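Local coordinates for protein lactose Operon Repressor (Escherichia coli, PDB 1JYE) that binds operator DNA to repress transcription of the lactose operon, here as a dimeric form with a C-terminal deletion, at residues Leu177-Ile182 / Pro239-Val244; Ile182-Gly187 / Ala199-Tyr204. The protein carries 1 engineered substitution. One frame throughout, in Å; residues are numbered along the deposited sequence.

Contact 1. Residues Leu177-Ile182 / Pro239-Val244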
ATOM      1  N   LEU A 177      27.986  12.615   7.915  1.00 19.82           N
ATOM      2  CA  LEU A 177      27.471  13.979   7.935  1.00 20.33           C
ATOM      3  C   LEU A 177      27.853  14.703   9.223  1.00 20.76           C
ATOM      4  O   LEU A 177      27.698  15.920   9.324  1.00 21.75           O
ATOM      5  CB  LEU A 177      25.948  13.981   7.770  1.00 21.21           C
ATOM      6  CG  LEU A 177      25.424  13.676   6.364  1.00 20.98           C
ATOM      7  CD1 LEU A 177      23.911  13.515   6.405  1.00 20.76           C
ATOM      8  CD2 LEU A 177      25.823  14.798   5.408  1.00 22.42           C
ATOM      9  N   GLY A 178      28.346  13.950  10.207  1.00 20.35           N
ATOM     10  CA  GLY A 178      28.758  14.551  11.467  1.00 20.01           C
ATOM     11  C   GLY A 178      27.851  14.316  12.665  1.00 19.41           C
ATOM     12  O   GLY A 178      28.086  14.866  13.743  1.00 19.92           O
ATOM     13  N   HIS A 179      26.818  13.498  12.498  1.00 18.46           N
ATOM     14  CA  HIS A 179      25.889  13.227  13.592  1.00 18.30           C
ATOM     15  C   HIS A 179      26.472  12.338  14.686  1.00 19.56           C
ATOM     16  O   HIS A 179      27.119  11.332  14.402  1.00 20.02           O
ATOM     17  CB  HIS A 179      24.613  12.585  13.047  1.00 17.86           C
ATOM     18  CG  HIS A 179      23.776  13.518  12.233  1.00 16.92           C
ATOM     19  ND1 HIS A 179      22.972  14.483  12.800  1.00 17.23           N
ATOM     20  CD2 HIS A 179      23.653  13.664  10.893  1.00 18.04           C
ATOM     21  CE1 HIS A 179      22.393  15.186  11.844  1.00 16.25           C
ATOM     22  NE2 HIS A 179      22.790  14.710  10.678  1.00 16.88           N
ATOM     23  N   GLN A 180      26.215  12.722  15.933  1.00 20.41           N
ATOM     24  CA  GLN A 180      26.684  11.984  17.103  1.00 22.76           C
ATOM     25  C   GLN A 180      25.524  11.698  18.057  1.00 22.53           C
ATOM     26  O   GLN A 180      25.581  10.755  18.842  1.00 22.97           O
ATOM     27  CB  GLN A 180      27.764  12.787  17.834  1.00 25.89           C
ATOM     28  CG  GLN A 180      29.015  13.050  17.010  1.00 31.99           C
ATOM     29  CD  GLN A 180      29.796  11.787  16.706  1.00 36.42           C
ATOM     30  OE1 GLN A 180      29.305  10.887  16.025  1.00 41.09           O
ATOM     31  NE2 GLN A 180      31.023  11.713  17.213  1.00 39.81           N
ATOM     32  N   GLN A 181      24.481  12.526  17.990  1.00 21.68           N
ATOM     33  CA  GLN A 181      23.288  12.374  18.828  1.00 19.74           C
ATOM     34  C   GLN A 181      22.206  11.743  17.963  1.00 19.40           C
ATOM     35  O   GLN A 181      21.453  12.444  17.286  1.00 19.46           O
ATOM     36  CB  GLN A 181      22.808  13.740  19.326  1.00 22.85           C
ATOM     37  CG  GLN A 181      23.758  14.442  20.283  1.00 26.86           C
ATOM     38  CD  GLN A 181      23.867  13.733  21.619  1.00 29.90           C
ATOM     39  OE1 GLN A 181      24.544  12.712  21.742  1.00 33.79           O
ATOM     40  NE2 GLN A 181      23.186  14.266  22.626  1.00 32.98           N
ATOM     41  N   ILE A 182      22.118  10.420  18.009  1.00 17.29           N
ATOM     42  CA  ILE A 182      21.171   9.691  17.177  1.00 16.84           C
ATOM     43  C   ILE A 182      20.138   8.870  17.937  1.00 16.62           C
ATOM     44  O   ILE A 182      20.443   8.246  18.951  1.00 18.01           O
ATOM     45  CB  ILE A 182      21.952   8.767  16.219  1.00 16.23           C
ATOM     46  CG1 ILE A 182      22.916   9.617  15.384  1.00 16.49           C
ATOM     47  CG2 ILE A 182      20.991   7.981  15.324  1.00 17.45           C
ATOM     48  CD1 ILE A 182      23.892   8.823  14.546  1.00 17.76           C
ATOM     49  N   PRO A 239      17.401  14.446  19.440  1.00 19.23           N
ATOM     50  CA  PRO A 239      18.574  14.008  18.685  1.00 18.31           C
ATOM     51  C   PRO A 239      18.763  14.933  17.491  1.00 18.26           C
ATOM     52  O   PRO A 239      17.896  15.754  17.200  1.00 19.22           O
ATOM     53  CB  PRO A 239      18.187  12.599  18.258  1.00 19.56           C
ATOM     54  CG  PRO A 239      16.717  12.763  17.960  1.00 19.39           C
ATOM     55  CD  PRO A 239      16.236  13.585  19.153  1.00 20.85           C
ATOM     56  N   THR A 240      19.899  14.817  16.812  1.00 17.29           N
ATOM     57  CA  THR A 240      20.125  15.624  15.624  1.00 17.06           C
ATOM     58  C   THR A 240      19.751  14.766  14.417  1.00 16.47           C
ATOM     59  O   THR A 240      19.589  15.270  13.311  1.00 16.34           O
ATOM     60  CB  THR A 240      21.595  16.094  15.498  1.00 17.74           C
ATOM     61  OG1 THR A 240      22.477  14.965  15.502  1.00 17.85           O
ATOM     62  CG2 THR A 240      21.951  17.032  16.647  1.00 17.69           C
ATOM     63  N   ALA A 241      19.597  13.464  14.643  1.00 17.17           N
ATOM     64  CA  ALA A 241      19.229  12.550  13.566  1.00 17.07           C
ATOM     65  C   ALA A 241      18.493  11.322  14.085  1.00 15.91           C
ATOM     66  O   ALA A 241      18.687  10.896  15.225  1.00 14.98           O
ATOM     67  CB  ALA A 241      20.475  12.121  12.792  1.00 17.56           C
ATOM     68  N   MET A 242      17.645  10.758  13.232  1.00 14.94           N
ATOM     69  CA  MET A 242      16.874   9.574  13.581  1.00 15.16           C
ATOM     70  C   MET A 242      16.950   8.522  12.484  1.00 14.80           C
ATOM     71  O   MET A 242      16.859   8.842  11.300  1.00 15.64           O
ATOM     72  CB  MET A 242      15.394   9.933  13.784  1.00 15.67           C
ATOM     73  CG  MET A 242      15.086  10.854  14.951  1.00 17.92           C
ATOM     74  SD  MET A 242      13.308  11.197  15.035  1.00 18.83           S
ATOM     75  CE  MET A 242      12.684   9.669  15.703  1.00 18.92           C
ATOM     76  N   LEU A 243      17.139   7.267  12.885  1.00 12.63           N
ATOM     77  CA  LEU A 243      17.136   6.149  11.949  1.00 12.76           C
ATOM     78  C   LEU A 243      15.765   5.526  12.203  1.00 13.10           C
ATOM     79  O   LEU A 243      15.468   5.111  13.323  1.00 12.93           O
ATOM     80  CB  LEU A 243      18.253   5.153  12.288  1.00 13.08           C
ATOM     81  CG  LEU A 243      19.643   5.600  11.834  1.00 14.55           C
ATOM     82  CD1 LEU A 243      20.717   4.804  12.575  1.00 15.13           C
ATOM     83  CD2 LEU A 243      19.769   5.420  10.327  1.00 14.95           C
ATOM     84  N   VAL A 244      14.919   5.486  11.175  1.00 12.51           N
ATOM     85  CA  VAL A 244      13.567   4.944  11.320  1.00 13.74           C
ATOM     86  C   VAL A 244      13.396   3.662  10.502  1.00 12.43           C
ATOM     87  O   VAL A 244      13.873   3.570   9.371  1.00 12.68           O
ATOM     88  CB  VAL A 244      12.526   6.009  10.904  1.00 13.34           C
ATOM     89  CG1 VAL A 244      11.121   5.508  11.184  1.00 14.64           C
ATOM     90  CG2 VAL A 244      12.793   7.303  11.670  1.00 17.01           C
TER
HETATM   91  O   HOH W   1      24.881  15.190  16.550  1.00 19.47           O
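His179 ND1 and Thr240 OG1 meet in a nearly straight hydrogen bond of 2.8 Å (175°), the hydroxyl lying at the edge of the imidazole, near its plane. The bond sits where 177-182 leads from helix 163-177 into strand 182-186, beside the start of strand 241-244, in the parallel sheet of the periplasmic binding protein-like fold. The other ring nitrogen, NE2, is hydrogen-bonded to Leu330 O, so both ring nitrogens are held and the imidazole can hardly turn. Thr240 OG1 lies between its own backbone N and carbonyl carbon (chi1 57°), and there it also meets water 1, which accepts a bond from Gln180 N. Gln181 O accepts Thr240 N at 2.9 Å and, more weakly, Ala241 N at 3.4 Å, tying the loop to the strand just before the parallel bridge between Ile182 and Ala241. Ile182 and Ala241 send their side chains to the same face of the sheet; helix 163-177 covers that face, with Leu174 touching both Ala241 and Leu243. Ile182 CG2 reaches Leu243 CD1 at 4.2 Å. Ala241 CB also serves the histidine: it stands over one face of the His179 ring in a CH-pi contact, 3.6 Å from the centroid and 18° off the ring normal.

Contact 2. Residues Ile182-Gly187 / Ala199-Tyr204; sequences IALLAG and AGWHKY
The imidazole of His202, with Leu184 CD1 standing over one of its faces, is hydrogen-bonded through NE2 to Glu215 OE2, which helps fix the ring under that methyl. The methyl makes a CH-pi contact, 3.8 Å from the ring centroid and 21° off the normal. This is the first half of a beta-alpha-beta crossover: strand 182-186 is followed by helix 192-207, which runs back over the sheet, its segment 199-204 nearly antiparallel to the strand (162°) with the axes 10.2 Å apart, before the chain enters strand 214-217.

Leu184 points at the helix and divides its methyls between two aromatic rings. Its CG lies anti to the carbonyl carbon (chi1 -52°), and from there CD1 and CD2 reach out to them. CD2 lies 4.0 Å from Trp201 CE3, the two side chains lying alongside and oppositely directed. Farther out on the indole, Trp201 CH2 at 3.6 Å and CZ3 at 3.7 Å pack beside Leu185 O, which lies near the ring plane. Ala186 CA meets the same edge, 4.0 Å from Trp201 CZ3. Beyond the two segments, the indole also touches Leu243, Ala245 and Thr167. An alanine at Trp201 would keep CB near Leu184 CD2 but would probably open a gap beside Leu185 O and Ala186 CA and take from Leu184 CD2 its ring neighbour CE3. With no hydrogen bond joining strand to helix here, their union depends on the fit of methyls and ring carbons, while His202 NE2 is satisfied by Glu215 of strand 214-217.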
ATOM      1  N   ILE A 182      22.118  10.420  18.009  1.00 17.29           N
ATOM      2  CA  ILE A 182      21.171   9.691  17.177  1.00 16.84           C
ATOM      3  C   ILE A 182      20.138   8.870  17.937  1.00 16.62           C
ATOM      4  O   ILE A 182      20.443   8.246  18.951  1.00 18.01           O
ATOM      5  CB  ILE A 182      21.952   8.767  16.219  1.00 16.23           C
ATOM      6  CG1 ILE A 182      22.916   9.617  15.384  1.00 16.49           C
ATOM      7  CG2 ILE A 182      20.991   7.981  15.324  1.00 17.45           C
ATOM      8  CD1 ILE A 182      23.892   8.823  14.546  1.00 17.76           C
ATOM      9  N   ALA A 183      18.903   8.880  17.440  1.00 15.29           N
ATOM     10  CA  ALA A 183      17.832   8.115  18.058  1.00 15.01           C
ATOM     11  C   ALA A 183      17.372   7.056  17.066  1.00 13.97           C
ATOM     12  O   ALA A 183      17.471   7.249  15.852  1.00 14.07           O
ATOM     13  CB  ALA A 183      16.666   9.027  18.435  1.00 16.12           C
ATOM     14  N   LEU A 184      16.882   5.937  17.589  1.00 14.03           N
ATOM     15  CA  LEU A 184      16.410   4.838  16.760  1.00 14.48           C
ATOM     16  C   LEU A 184      14.921   4.598  16.952  1.00 15.13           C
ATOM     17  O   LEU A 184      14.421   4.631  18.074  1.00 14.95           O
ATOM     18  CB  LEU A 184      17.146   3.542  17.117  1.00 14.64           C
ATOM     19  CG  LEU A 184      18.677   3.563  17.149  1.00 14.71           C
ATOM     20  CD1 LEU A 184      19.188   2.178  17.554  1.00 15.31           C
ATOM     21  CD2 LEU A 184      19.222   3.966  15.792  1.00 15.69           C
ATOM     22  N   LEU A 185      14.211   4.367  15.852  1.00 14.25           N
ATOM     23  CA  LEU A 185      12.786   4.061  15.924  1.00 14.17           C
ATOM     24  C   LEU A 185      12.636   2.747  15.176  1.00 13.81           C
ATOM     25  O   LEU A 185      12.591   2.715  13.945  1.00 14.82           O
ATOM     26  CB  LEU A 185      11.938   5.153  15.263  1.00 16.38           C
ATOM     27  CG  LEU A 185      10.436   4.838  15.184  1.00 18.05           C
ATOM     28  CD1 LEU A 185       9.909   4.406  16.550  1.00 20.89           C
ATOM     29  CD2 LEU A 185       9.690   6.069  14.690  1.00 21.55           C
ATOM     30  N   ALA A 186      12.575   1.662  15.941  1.00 13.30           N
ATOM     31  CA  ALA A 186      12.477   0.320  15.385  1.00 12.22           C
ATOM     32  C   ALA A 186      11.068  -0.093  15.004  1.00 13.55           C
ATOM     33  O   ALA A 186      10.088   0.510  15.442  1.00 14.13           O
ATOM     34  CB  ALA A 186      13.050  -0.688  16.387  1.00 14.65           C
ATOM     35  N   GLY A 187      10.986  -1.127  14.173  1.00 14.58           N
ATOM     36  CA  GLY A 187       9.699  -1.664  13.777  1.00 14.27           C
ATOM     37  C   GLY A 187       9.260  -2.571  14.915  1.00 15.51           C
ATOM     38  O   GLY A 187       9.994  -2.715  15.894  1.00 14.05           O
ATOM     39  N   ALA A 199      19.100  -4.644  15.372  1.00 12.42           N
ATOM     40  CA  ALA A 199      20.396  -5.200  15.768  1.00 13.43           C
ATOM     41  C   ALA A 199      21.496  -4.614  14.895  1.00 14.06           C
ATOM     42  O   ALA A 199      22.597  -4.324  15.373  1.00 13.79           O
ATOM     43  CB  ALA A 199      20.379  -6.718  15.646  1.00 14.98           C
ATOM     44  N   GLY A 200      21.189  -4.447  13.613  1.00 14.63           N
ATOM     45  CA  GLY A 200      22.151  -3.886  12.682  1.00 14.91           C
ATOM     46  C   GLY A 200      22.506  -2.454  13.017  1.00 13.72           C
ATOM     47  O   GLY A 200      23.684  -2.091  12.994  1.00 14.47           O
ATOM     48  N   TRP A 201      21.502  -1.628  13.313  1.00 13.08           N
ATOM     49  CA  TRP A 201      21.782  -0.243  13.662  1.00 12.78           C
ATOM     50  C   TRP A 201      22.728  -0.198  14.851  1.00 13.75           C
ATOM     51  O   TRP A 201      23.697   0.555  14.849  1.00 14.45           O
ATOM     52  CB  TRP A 201      20.515   0.521  14.032  1.00 13.92           C
ATOM     53  CG  TRP A 201      19.655   0.855  12.871  1.00 12.00           C
ATOM     54  CD1 TRP A 201      20.059   1.081  11.589  1.00 13.06           C
ATOM     55  CD2 TRP A 201      18.244   1.078  12.898  1.00 13.29           C
ATOM     56  NE1 TRP A 201      18.981   1.436  10.810  1.00 12.87           N
ATOM     57  CE2 TRP A 201      17.856   1.442  11.589  1.00 12.87           C
ATOM     58  CE3 TRP A 201      17.269   1.009  13.899  1.00 14.87           C
ATOM     59  CZ2 TRP A 201      16.528   1.738  11.258  1.00 14.12           C
ATOM     60  CZ3 TRP A 201      15.949   1.302  13.571  1.00 17.01           C
ATOM     61  CH2 TRP A 201      15.595   1.663  12.260  1.00 14.41           C
ATOM     62  N   HIS A 202      22.439  -1.000  15.870  1.00 13.13           N
ATOM     63  CA  HIS A 202      23.287  -1.019  17.056  1.00 14.25           C
ATOM     64  C   HIS A 202      24.699  -1.472  16.733  1.00 14.39           C
ATOM     65  O   HIS A 202      25.665  -0.924  17.260  1.00 14.77           O
ATOM     66  CB  HIS A 202      22.679  -1.921  18.130  1.00 14.57           C
ATOM     67  CG  HIS A 202      21.578  -1.267  18.906  1.00 14.45           C
ATOM     68  ND1 HIS A 202      21.790  -0.168  19.710  1.00 15.41           N
ATOM     69  CD2 HIS A 202      20.259  -1.553  19.001  1.00 15.51           C
ATOM     70  CE1 HIS A 202      20.649   0.195  20.269  1.00 16.51           C
ATOM     71  NE2 HIS A 202      19.704  -0.630  19.855  1.00 15.84           N
ATOM     72  N   LYS A 203      24.818  -2.472  15.867  1.00 14.10           N
ATOM     73  CA  LYS A 203      26.127  -2.985  15.481  1.00 15.38           C
ATOM     74  C   LYS A 203      26.992  -1.896  14.852  1.00 15.57           C
ATOM     75  O   LYS A 203      28.125  -1.667  15.275  1.00 14.87           O
ATOM     76  CB  LYS A 203      25.976  -4.146  14.494  1.00 16.30           C
ATOM     77  CG  LYS A 203      27.297  -4.642  13.917  1.00 19.69           C
ATOM     78  CD  LYS A 203      27.081  -5.774  12.923  1.00 21.02           C
ATOM     79  CE  LYS A 203      28.375  -6.141  12.217  1.00 23.03           C
ATOM     80  NZ  LYS A 203      28.191  -7.252  11.240  1.00 22.70           N
ATOM     81  N   TYR A 204      26.459  -1.214  13.846  1.00 14.15           N
ATOM     82  CA  TYR A 204      27.234  -0.180  13.179  1.00 13.45           C
ATOM     83  C   TYR A 204      27.416   1.101  13.986  1.00 13.52           C
ATOM     84  O   TYR A 204      28.439   1.774  13.849  1.00 15.38           O
ATOM     85  CB  TYR A 204      26.644   0.072  11.788  1.00 14.76           C
ATOM     86  CG  TYR A 204      26.835  -1.151  10.917  1.00 14.65           C
ATOM     87  CD1 TYR A 204      28.104  -1.497  10.442  1.00 14.94           C
ATOM     88  CD2 TYR A 204      25.777  -2.022  10.659  1.00 15.72           C
ATOM     89  CE1 TYR A 204      28.317  -2.682   9.742  1.00 15.75           C
ATOM     90  CE2 TYR A 204      25.979  -3.212   9.957  1.00 14.10           C
ATOM     91  CZ  TYR A 204      27.251  -3.537   9.507  1.00 17.44           C
ATOM     92  OH  TYR A 204      27.468  -4.723   8.848  1.00 19.17           O
TER

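Overall arrangement
Contacts 1 and 2 share Ile182, and their centres lie 11 Å apart. Apart from that residue, both segments of contact 2 fall between the two segments of contact 1 along the chain. Strands 182-186 and 241-244 are neighbours in one parallel sheet, and probable hydrogen bonds continue the pairing beyond contact 1: Leu243 N to Ala183 O at 3.0 Å and Leu243 O to Leu185 N at 2.9 Å. Trp201 CH2 spans both contacts, lying 3.5 Å from Val244 C. The centre of contact 1, at the entry of the strands, is about 21 Å from the centre of the chain, that of contact 2 about 14 Å, probably on the side of the interdomain cleft, where ligands bind in related proteins.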